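Local atomic coordinates of PHOX (Pseudomonas fluorescens, PDB entry 4A9V), a protein that hydrolyses phosphate monoesters as an alkaline phosphatase, using a cofactor of iron and calcium ions held within a beta-propeller. Residues P471-F483 / L492-M506. Numbering follows the deposited sequence. Where two conformers were deposited one is given.
Sequences PQNMFNSPDGLGF and LTDGDSSNAGDFAGM. With CA (calcium ion), chain R; CA (calcium ion), chain Q; LI (lithium ion), chain G.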
loop_
_atom_site.group_PDB
_atom_site.type_symbol
_atom_site.label_atom_id
_atom_site.label_comp_id
_atom_site.label_asym_id
_atom_site.label_seq_id
_atom_site.Cartn_x
_atom_site.Cartn_y
_atom_site.Cartn_z
ATOM N N PRO A 471 26.289 6.156 -8.279
ATOM C CA PRO A 471 26.743 5.765 -6.953
ATOM C C PRO A 471 26.277 6.709 -5.851
ATOM O O PRO A 471 26.178 6.297 -4.695
ATOM C CB PRO A 471 28.267 5.775 -7.095
ATOM C CG PRO A 471 28.475 5.377 -8.518
ATOM C CD PRO A 471 27.386 6.108 -9.263
ATOM N N GLN A 472 25.969 7.953 -6.205
ATOM C CA GLN A 472 25.493 8.906 -5.212
ATOM C C GLN A 472 24.041 8.664 -4.795
ATOM O O GLN A 472 23.738 8.749 -3.607
ATOM C CB GLN A 472 25.684 10.346 -5.684
ATOM C CG GLN A 472 25.515 11.361 -4.554
ATOM C CD GLN A 472 24.065 11.558 -4.119
ATOM O OE1 GLN A 472 23.141 11.457 -4.928
ATOM N NE2 GLN A 472 23.871 11.946 -2.865
ATOM N N ASN A 473 23.155 8.364 -5.748
ATOM C CA ASN A 473 21.712 8.370 -5.485
ATOM C C ASN A 473 21.079 6.987 -5.360
ATOM O O ASN A 473 19.866 6.874 -5.194
ATOM C CB ASN A 473 20.956 9.184 -6.541
ATOM C CG ASN A 473 20.835 8.462 -7.871
ATOM O OD1 ASN A 473 21.331 7.353 -8.030
ATOM N ND2 ASN A 473 20.228 9.121 -8.854
ATOM N N MET A 474 21.893 5.942 -5.375
ATOM C CA MET A 474 21.357 4.603 -5.551
ATOM C C MET A 474 20.535 4.128 -4.352
ATOM O O MET A 474 20.796 4.472 -3.195
ATOM C CB MET A 474 22.471 3.611 -5.871
ATOM C CG MET A 474 23.581 3.583 -4.847
ATOM S SD MET A 474 24.820 2.367 -5.311
ATOM C CE MET A 474 25.928 2.514 -3.913
ATOM N N PHE A 475 19.575 3.261 -4.659
ATOM C CA PHE A 475 18.605 2.747 -3.698
ATOM C C PHE A 475 18.131 1.374 -4.175
ATOM O O PHE A 475 18.426 0.962 -5.296
ATOM C CB PHE A 475 17.416 3.710 -3.583
ATOM C CG PHE A 475 16.676 3.919 -4.877
ATOM C CD1 PHE A 475 17.090 4.888 -5.789
ATOM C CD2 PHE A 475 15.581 3.124 -5.201
ATOM C CE1 PHE A 475 16.414 5.060 -6.985
ATOM C CE2 PHE A 475 14.920 3.287 -6.409
ATOM C CZ PHE A 475 15.345 4.247 -7.307
ATOM N N ASN A 476 17.386 0.668 -3.340
ATOM C CA ASN A 476 16.802 -0.593 -3.779
ATOM C C ASN A 476 15.375 -0.751 -3.296
ATOM O O ASN A 476 14.980 -0.166 -2.279
ATOM C CB ASN A 476 17.669 -1.792 -3.364
ATOM C CG ASN A 476 17.507 -2.165 -1.907
ATOM O OD1 ASN A 476 16.743 -3.072 -1.566
ATOM N ND2 ASN A 476 18.275 -1.504 -1.036
ATOM N N SER A 477 14.601 -1.520 -4.057
ATOM C CA SER A 477 13.244 -1.908 -3.695
ATOM C C SER A 477 12.335 -0.690 -3.502
ATOM O O SER A 477 11.698 -0.528 -2.458
ATOM C CB SER A 477 13.255 -2.774 -2.439
ATOM O OG SER A 477 14.084 -3.913 -2.610
ATOM N N PRO A 478 12.188 0.127 -4.549
ATOM C CA PRO A 478 11.157 1.158 -4.494
ATOM C C PRO A 478 9.785 0.515 -4.282
ATOM O O PRO A 478 9.523 -0.586 -4.769
ATOM C CB PRO A 478 11.254 1.819 -5.870
ATOM C CG PRO A 478 11.730 0.717 -6.763
ATOM C CD PRO A 478 12.686 -0.088 -5.920
ATOM N N ASP A 479 8.925 1.200 -3.542
ATOM C CA ASP A 479 7.694 0.601 -3.047
ATOM C C ASP A 479 6.604 1.672 -3.112
ATOM O O ASP A 479 5.873 1.752 -4.110
ATOM C CB ASP A 479 7.948 0.029 -1.630
ATOM C CG ASP A 479 6.728 -0.614 -0.984
ATOM O OD1 ASP A 479 5.581 -0.223 -1.283
ATOM O OD2 ASP A 479 6.938 -1.426 -0.051
ATOM N N GLY A 480 6.609 2.609 -2.171
ATOM C CA GLY A 480 5.666 3.707 -2.223
ATOM C C GLY A 480 6.008 4.735 -3.285
ATOM O O GLY A 480 7.173 4.946 -3.632
ATOM N N LEU A 481 4.973 5.438 -3.739
ATOM C CA LEU A 481 5.104 6.548 -4.681
ATOM C C LEU A 481 4.087 7.616 -4.316
ATOM O O LEU A 481 2.990 7.296 -3.847
ATOM C CB LEU A 481 4.818 6.091 -6.111
ATOM C CG LEU A 481 5.768 5.098 -6.775
ATOM C CD1 LEU A 481 5.208 4.720 -8.137
ATOM C CD2 LEU A 481 7.168 5.670 -6.902
ATOM N N GLY A 482 4.395 8.867 -4.638
ATOM C CA GLY A 482 3.402 9.926 -4.559
ATOM C C GLY A 482 3.781 11.056 -5.481
ATOM O O GLY A 482 4.943 11.414 -5.563
ATOM N N PHE A 483 2.795 11.672 -6.118
ATOM C CA PHE A 483 2.998 12.940 -6.807
ATOM C C PHE A 483 2.587 14.085 -5.900
ATOM O O PHE A 483 1.600 13.980 -5.163
ATOM C CB PHE A 483 2.175 13.004 -8.098
ATOM C CG PHE A 483 2.897 12.473 -9.302
ATOM C CD1 PHE A 483 3.899 13.216 -9.897
ATOM C CD2 PHE A 483 2.551 11.248 -9.860
ATOM C CE1 PHE A 483 4.561 12.747 -11.004
ATOM C CE2 PHE A 483 3.224 10.768 -10.968
ATOM C CZ PHE A 483 4.211 11.532 -11.555
ATOM N N LEU A 492 9.546 6.011 -2.395
ATOM C CA LEU A 492 9.786 5.569 -1.026
ATOM C C LEU A 492 10.293 4.131 -1.091
ATOM O O LEU A 492 9.822 3.358 -1.918
ATOM C CB LEU A 492 8.477 5.639 -0.228
ATOM C CG LEU A 492 7.935 7.040 0.083
ATOM C CD1 LEU A 492 7.447 7.819 -1.132
ATOM C CD2 LEU A 492 6.817 6.939 1.098
ATOM N N THR A 493 11.236 3.761 -0.230
ATOM C CA THR A 493 11.835 2.436 -0.334
ATOM C C THR A 493 11.541 1.500 0.831
ATOM O O THR A 493 11.415 1.910 1.990
ATOM C CB THR A 493 13.357 2.466 -0.602
ATOM O OG1 THR A 493 14.095 2.785 0.590
ATOM C CG2 THR A 493 13.704 3.454 -1.674
ATOM N N ASP A 494 11.460 0.218 0.486
ATOM C CA ASP A 494 11.327 -0.886 1.426
ATOM C C ASP A 494 12.268 -2.006 0.997
ATOM O O ASP A 494 11.851 -3.022 0.438
ATOM C CB ASP A 494 9.889 -1.400 1.446
ATOM C CG ASP A 494 9.756 -2.694 2.212
ATOM O OD1 ASP A 494 10.533 -2.873 3.174
ATOM O OD2 ASP A 494 8.930 -3.553 1.817
ATOM N N GLY A 495 13.556 -1.749 1.155
ATOM C CA GLY A 495 14.571 -2.640 0.648
ATOM C C GLY A 495 15.498 -3.150 1.721
ATOM O O GLY A 495 15.275 -2.962 2.917
ATOM N N ASP A 496 16.545 -3.813 1.262
ATOM C CA ASP A 496 17.589 -4.339 2.114
ATOM C C ASP A 496 18.433 -3.186 2.665
ATOM O O ASP A 496 18.848 -2.304 1.916
ATOM C CB ASP A 496 18.449 -5.305 1.298
ATOM C CG ASP A 496 19.478 -6.020 2.135
ATOM O OD1 ASP A 496 20.313 -5.322 2.743
ATOM O OD2 ASP A 496 19.506 -7.269 2.097
ATOM N N SER A 497 18.490 -3.093 3.989
ATOM C CA SER A 497 19.166 -2.002 4.673
ATOM C C SER A 497 20.492 -2.454 5.278
ATOM O O SER A 497 21.051 -1.775 6.133
ATOM C CB SER A 497 18.266 -1.466 5.780
ATOM O OG SER A 497 17.092 -0.915 5.220
ATOM N N SER A 498 21.040 -3.553 4.769
ATOM C CA SER A 498 22.308 -4.068 5.286
ATOM C C SER A 498 23.484 -3.137 5.013
ATOM O O SER A 498 24.528 -3.250 5.656
ATOM C CB SER A 498 22.598 -5.452 4.709
ATOM O OG SER A 498 22.840 -5.375 3.319
ATOM N N ASN A 499 23.373 -2.318 3.976
ATOM C CA ASN A 499 24.497 -1.510 3.523
ATOM C C ASN A 499 25.724 -2.363 3.230
ATOM O O ASN A 499 26.856 -1.891 3.336
ATOM C CB ASN A 499 24.858 -0.444 4.562
ATOM C CG ASN A 499 25.653 0.705 3.967
ATOM O OD1 ASN A 499 25.384 1.148 2.850
ATOM N ND2 ASN A 499 26.608 1.222 4.728
ATOM N N ALA A 500 25.483 -3.556 2.701
ATOM C CA ALA A 500 26.555 -4.512 2.450
ATOM C C ALA A 500 26.240 -5.343 1.213
ATOM O O ALA A 500 25.084 -5.459 0.808
ATOM C CB ALA A 500 26.744 -5.422 3.655
ATOM N N GLY A 501 27.267 -5.971 0.653
ATOM C CA GLY A 501 27.087 -6.856 -0.492
ATOM C C GLY A 501 26.472 -6.134 -1.675
ATOM O O GLY A 501 26.974 -5.092 -2.102
ATOM N N ASP A 502 25.350 -6.651 -2.170
ATOM C CA ASP A 502 24.658 -6.029 -3.302
ATOM C C ASP A 502 24.165 -4.625 -2.954
ATOM O O ASP A 502 23.844 -3.837 -3.841
ATOM C CB ASP A 502 23.464 -6.877 -3.753
ATOM C CG ASP A 502 23.857 -8.032 -4.655
ATOM O OD1 ASP A 502 24.991 -8.044 -5.181
ATOM O OD2 ASP A 502 22.970 -8.859 -4.951
ATOM N N PHE A 503 24.104 -4.316 -1.663
ATOM C CA PHE A 503 23.480 -3.085 -1.195
ATOM C C PHE A 503 24.503 -2.165 -0.536
ATOM O O PHE A 503 24.141 -1.157 0.059
ATOM C CB PHE A 503 22.343 -3.422 -0.229
ATOM C CG PHE A 503 21.393 -4.454 -0.770
ATOM C CD1 PHE A 503 20.557 -4.136 -1.828
ATOM C CD2 PHE A 503 21.509 -5.783 -0.395
ATOM C CE1 PHE A 503 19.774 -5.107 -2.426
ATOM C CE2 PHE A 503 20.725 -6.756 -0.984
ATOM C CZ PHE A 503 19.878 -6.424 -2.025
ATOM N N ALA A 504 25.785 -2.439 -0.756
ATOM C CA ALA A 504 26.837 -1.596 -0.191
ATOM C C ALA A 504 26.677 -0.167 -0.690
ATOM O O ALA A 504 26.653 0.073 -1.897
ATOM C CB ALA A 504 28.212 -2.138 -0.554
ATOM N N GLY A 505 26.600 0.776 0.245
ATOM C CA GLY A 505 26.481 2.184 -0.097
ATOM C C GLY A 505 25.062 2.724 -0.113
ATOM O O GLY A 505 24.861 3.920 -0.299
ATOM N N MET A 506 24.072 1.851 0.042
ATOM C CA MET A 506 22.678 2.289 -0.023
ATOM C C MET A 506 22.103 2.725 1.323
ATOM O O MET A 506 21.108 3.444 1.370
ATOM C CB MET A 506 21.816 1.196 -0.636
ATOM C CG MET A 506 22.119 1.016 -2.108
ATOM S SD MET A 506 21.239 -0.377 -2.831
ATOM C CE MET A 506 21.584 -0.084 -4.564
HETATM CA CA CA R . 7.501 -3.644 -0.133
HETATM CA CA CA Q . 4.539 -1.593 0.549
HETATM LI LI LI G . 9.231 -4.516 4.398
HETATM O O HOH W 1 16.903 1.867 -0.697
HETATM O O HOH W 2 7.642 -5.157 3.593
HETATM O O HOH W 3 3.480 -2.232 3.098
HETATM O O HOH W 4 2.734 -0.012 1.298
HETATM O O HOH W 5 10.994 -5.382 3.996
HETATM O O HOH W 6 11.291 -3.777 5.762
#
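The N476 side chain crosses the F503 ring at about a right angle, its amide plane turned 45° from the ring and its CG 3.6 Å from F503 CD1, and grips the backbone of D496 with both ends. N476 OD1 takes the D496 N-H on a lone pair at 2.9 Å, while N476 ND2 gives a hydrogen to D496 O at 3.1 Å. Asparagine suits the place because one short amide can accept and donate at once. S477 OG also donates to OD1, and a weak bond from N476 ND2 to M506 SD, 3.6 Å long, occupies the amide further, so the flip of the group is fixed. G495 CA passes just 3.1 Å from N476 OD1; glycine, with no side chain, lets the backbone come this close.

The F503 ring carries D496 CB over one face and D502 CB over the other, with M506 SD at its edge. M506, extended beyond CG (chi2 174°), crosses M474 at about a right angle and lays its methyl CE 3.4 Å from F475 O and against M474 CB.

Residues 471-477 lead into, and 494-506 out of, the hairpin of strands 478-483 and 489-493; 478-483 is an outermost strand of the four-stranded propeller blade. D494 N binds S477 O, and both D479 and G480 face L492 in a classic beta bulge. Within the bulge, D479 CG stands anti to the backbone N (chi1 179°), which carries the carboxylate to the metals: OD2 bridges both calcium ions, one shared with D494 OD2, and OD1 adds a second bond to the other. E273 and E387 supply further ligands, and E532 shares the lithium ion with D494. D479 OD2 and D494 OD2 lie 3.5 Å apart, which their shared calcium probably makes tolerable; the metals would thus be expected to reinforce the backbone bonds between the segments.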